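Local coordinates for divalent-cation tolerance protein CutA (Pyrococcus horikoshii, PDB 1UKU) that takes part in resistance to heavy metals, forming a homotrimer that binds copper at the interface between two trimers, at residues M1-T7 and A79-V85. Numbering follows the deposited sequence.
Sequences MIIVYTT and AIIRIDV
Ile3 and Ile83 face each other as an antiparallel hydrogen-bonded pair, Ile3 N to Ile83 O and Ile83 N to Ile3 O, both 2.9 Å. Tyr5 N reaches Ile81 O at 2.8 Å and Ile81 N returns the bond to Tyr5 O, with both donors in the carbonyl planes. Between these pairs the Val4 CA-H points at Ile81 O.

At the Met1 end Val85 turns its side chain toward the first strand and packs closely on Met1 and Ile3: Val85 CB lies 3.6 Å from Met1 CG, and Val85 CG2 also touches Ile3 CG1. Tyr92, Leu93 and Leu96 of helix 90-99 close over Met1, and a water joins Met1 N to Val85 O.

On the face carrying Ile2, Val4 and Arg82 the more open side lies at the Arg82-Asp84 pair. The extended Arg82 chain crosses Ile2 at about a right angle and lays one guanidinium face over Ile2 CG2, 3.7 Å from Arg82 NE. In the salt bridge Asp84 OD1 lies 2.7 Å from Arg82 NE, in the guanidinium plane; a weak second bond from Arg82 NH2 goes to the same oxygen, and together the two fix the group's rotation. Trp62 adds a cation-pi contact.

At the far end, a chi1 of -171° swings the Thr6 hydroxyl opposite the backbone N, and Thr6 OG1 reaches Ala79 O at 2.6 Å, a side-chain bond beyond the Tyr5-Ile81 pair. A second water links Thr7 OG1 to Ala79 N.

Strand 81-84 ends its chain's ferredoxin-like sheet (strand order 2-3-1-4). Bonded to strand 2-8 on one side and, at Ile81 and Arg82, to a second subunit's strand on the other, it carries the sheet across the trimer interface, where Ile83 meets its counterparts from both other subunits.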
loop_
_atom_site.group_PDB
_atom_site.type_symbol
_atom_site.label_atom_id
_atom_site.label_comp_id
_atom_site.label_asym_id
_atom_site.label_seq_id
_atom_site.Cartn_x
_atom_site.Cartn_y
_atom_site.Cartn_z
ATOM N N MET A 1 8.168 13.448 -3.317
ATOM C CA MET A 1 7.072 12.859 -4.121
ATOM C C MET A 1 5.997 12.347 -3.183
ATOM O O MET A 1 6.187 12.256 -1.970
ATOM C CB MET A 1 7.604 11.730 -5.002
ATOM C CG MET A 1 8.046 10.484 -4.287
ATOM S SD MET A 1 8.376 9.085 -5.407
ATOM C CE MET A 1 6.700 8.528 -5.762
ATOM N N ILE A 2 4.860 11.992 -3.786
ATOM C CA ILE A 2 3.719 11.438 -3.071
ATOM C C ILE A 2 3.124 10.225 -3.772
ATOM O O ILE A 2 3.280 10.032 -4.982
ATOM C CB ILE A 2 2.624 12.499 -2.841
ATOM C CG1 ILE A 2 2.007 12.937 -4.156
ATOM C CG2 ILE A 2 3.154 13.711 -2.088
ATOM C CD1 ILE A 2 0.819 13.878 -4.043
ATOM N N ILE A 3 2.442 9.423 -2.972
ATOM C CA ILE A 3 1.538 8.398 -3.453
ATOM C C ILE A 3 0.131 8.899 -3.259
ATOM O O ILE A 3 -0.189 9.529 -2.260
ATOM C CB ILE A 3 1.731 7.092 -2.628
ATOM C CG1 ILE A 3 3.151 6.551 -2.822
ATOM C CG2 ILE A 3 0.650 6.073 -2.935
ATOM C CD1 ILE A 3 3.551 6.352 -4.137
ATOM N N VAL A 4 -0.717 8.590 -4.214
ATOM C CA VAL A 4 -2.150 8.787 -4.077
ATOM C C VAL A 4 -2.839 7.450 -4.318
ATOM O O VAL A 4 -2.608 6.812 -5.335
ATOM C CB VAL A 4 -2.658 9.840 -5.039
ATOM C CG1 VAL A 4 -4.199 10.002 -4.958
ATOM C CG2 VAL A 4 -1.971 11.153 -4.730
ATOM N N TYR A 5 -3.688 7.053 -3.391
ATOM C CA TYR A 5 -4.461 5.813 -3.492
ATOM C C TYR A 5 -5.933 6.170 -3.728
ATOM O O TYR A 5 -6.512 7.009 -3.051
ATOM C CB TYR A 5 -4.332 4.991 -2.218
ATOM C CG TYR A 5 -5.004 3.631 -2.204
ATOM C CD1 TYR A 5 -4.572 2.626 -3.036
ATOM C CD2 TYR A 5 -6.078 3.347 -1.339
ATOM C CE1 TYR A 5 -5.170 1.357 -3.028
ATOM C CE2 TYR A 5 -6.686 2.068 -1.328
ATOM C CZ TYR A 5 -6.209 1.086 -2.172
ATOM O OH TYR A 5 -6.772 -0.179 -2.155
ATOM N N THR A 6 -6.553 5.500 -4.688
ATOM C CA THR A 6 -7.982 5.579 -4.930
ATOM C C THR A 6 -8.455 4.203 -5.388
ATOM O O THR A 6 -7.657 3.326 -5.678
ATOM C CB THR A 6 -8.301 6.708 -5.933
ATOM O OG1 THR A 6 -9.729 6.887 -5.988
ATOM C CG2 THR A 6 -7.826 6.432 -7.335
ATOM N N THR A 7 -9.756 3.992 -5.389
ATOM C CA THR A 7 -10.308 2.729 -5.813
ATOM C C THR A 7 -11.355 2.973 -6.847
ATOM O O THR A 7 -11.973 4.030 -6.874
ATOM C CB THR A 7 -10.890 1.911 -4.668
ATOM O OG1 THR A 7 -12.140 2.484 -4.229
ATOM C CG2 THR A 7 -9.974 1.882 -3.468
ATOM N N ALA A 79 -12.524 7.660 -2.575
ATOM C CA ALA A 79 -11.379 7.825 -1.692
ATOM C C ALA A 79 -10.226 8.385 -2.524
ATOM O O ALA A 79 -9.811 7.792 -3.515
ATOM C CB ALA A 79 -10.978 6.513 -1.078
ATOM N N ILE A 80 -9.691 9.526 -2.113
ATOM C CA ILE A 80 -8.533 10.111 -2.767
ATOM C C ILE A 80 -7.519 10.458 -1.677
ATOM O O ILE A 80 -7.576 11.538 -1.066
ATOM C CB ILE A 80 -8.895 11.373 -3.597
ATOM C CG1 ILE A 80 -10.114 11.108 -4.460
ATOM C CG2 ILE A 80 -7.695 11.782 -4.475
ATOM C CD1 ILE A 80 -10.632 12.361 -5.185
ATOM N N ILE A 81 -6.579 9.546 -1.452
ATOM C CA ILE A 81 -5.749 9.479 -0.242
ATOM C C ILE A 81 -4.296 9.751 -0.592
ATOM O O ILE A 81 -3.688 8.998 -1.337
ATOM C CB ILE A 81 -5.914 8.095 0.389
ATOM C CG1 ILE A 81 -7.314 7.994 1.042
ATOM C CG2 ILE A 81 -4.837 7.804 1.417
ATOM C CD1 ILE A 81 -7.768 6.599 1.487
ATOM N N ARG A 82 -3.746 10.825 -0.044
ATOM C CA ARG A 82 -2.361 11.220 -0.251
ATOM C C ARG A 82 -1.511 10.696 0.897
ATOM O O ARG A 82 -1.784 10.989 2.065
ATOM C CB ARG A 82 -2.227 12.744 -0.312
ATOM C CG ARG A 82 -0.817 13.256 -0.193
ATOM C CD ARG A 82 -0.713 14.728 -0.340
ATOM N NE ARG A 82 0.588 15.190 0.077
ATOM C CZ ARG A 82 1.041 16.424 -0.107
ATOM N NH1 ARG A 82 0.301 17.360 -0.698
ATOM N NH2 ARG A 82 2.257 16.728 0.312
ATOM N N ILE A 83 -0.467 9.939 0.577
ATOM C CA ILE A 83 0.564 9.543 1.523
ATOM C C ILE A 83 1.909 10.040 1.014
ATOM O O ILE A 83 2.333 9.714 -0.075
ATOM C CB ILE A 83 0.560 8.013 1.768
ATOM C CG1 ILE A 83 -0.757 7.571 2.462
ATOM C CG2 ILE A 83 1.750 7.595 2.623
ATOM C CD1 ILE A 83 -1.136 6.113 2.238
ATOM N N ASP A 84 2.563 10.851 1.837
ATOM C CA ASP A 84 3.838 11.429 1.465
ATOM C C ASP A 84 4.920 10.354 1.476
ATOM O O ASP A 84 4.919 9.467 2.329
ATOM C CB ASP A 84 4.238 12.551 2.420
ATOM C CG ASP A 84 3.408 13.791 2.273
ATOM O OD1 ASP A 84 2.443 13.822 1.504
ATOM O OD2 ASP A 84 3.667 14.786 2.975
ATOM N N VAL A 85 5.854 10.468 0.541
ATOM C CA VAL A 85 6.987 9.550 0.476
ATOM C C VAL A 85 8.151 10.157 1.235
ATOM O O VAL A 85 8.598 11.243 0.932
ATOM C CB VAL A 85 7.385 9.253 -0.960
ATOM C CG1 VAL A 85 8.703 8.496 -1.052
ATOM C CG2 VAL A 85 6.268 8.453 -1.674
HETATM O O HOH W 1 9.733 11.835 -1.635
HETATM O O HOH W 2 -12.724 5.325 -4.250
#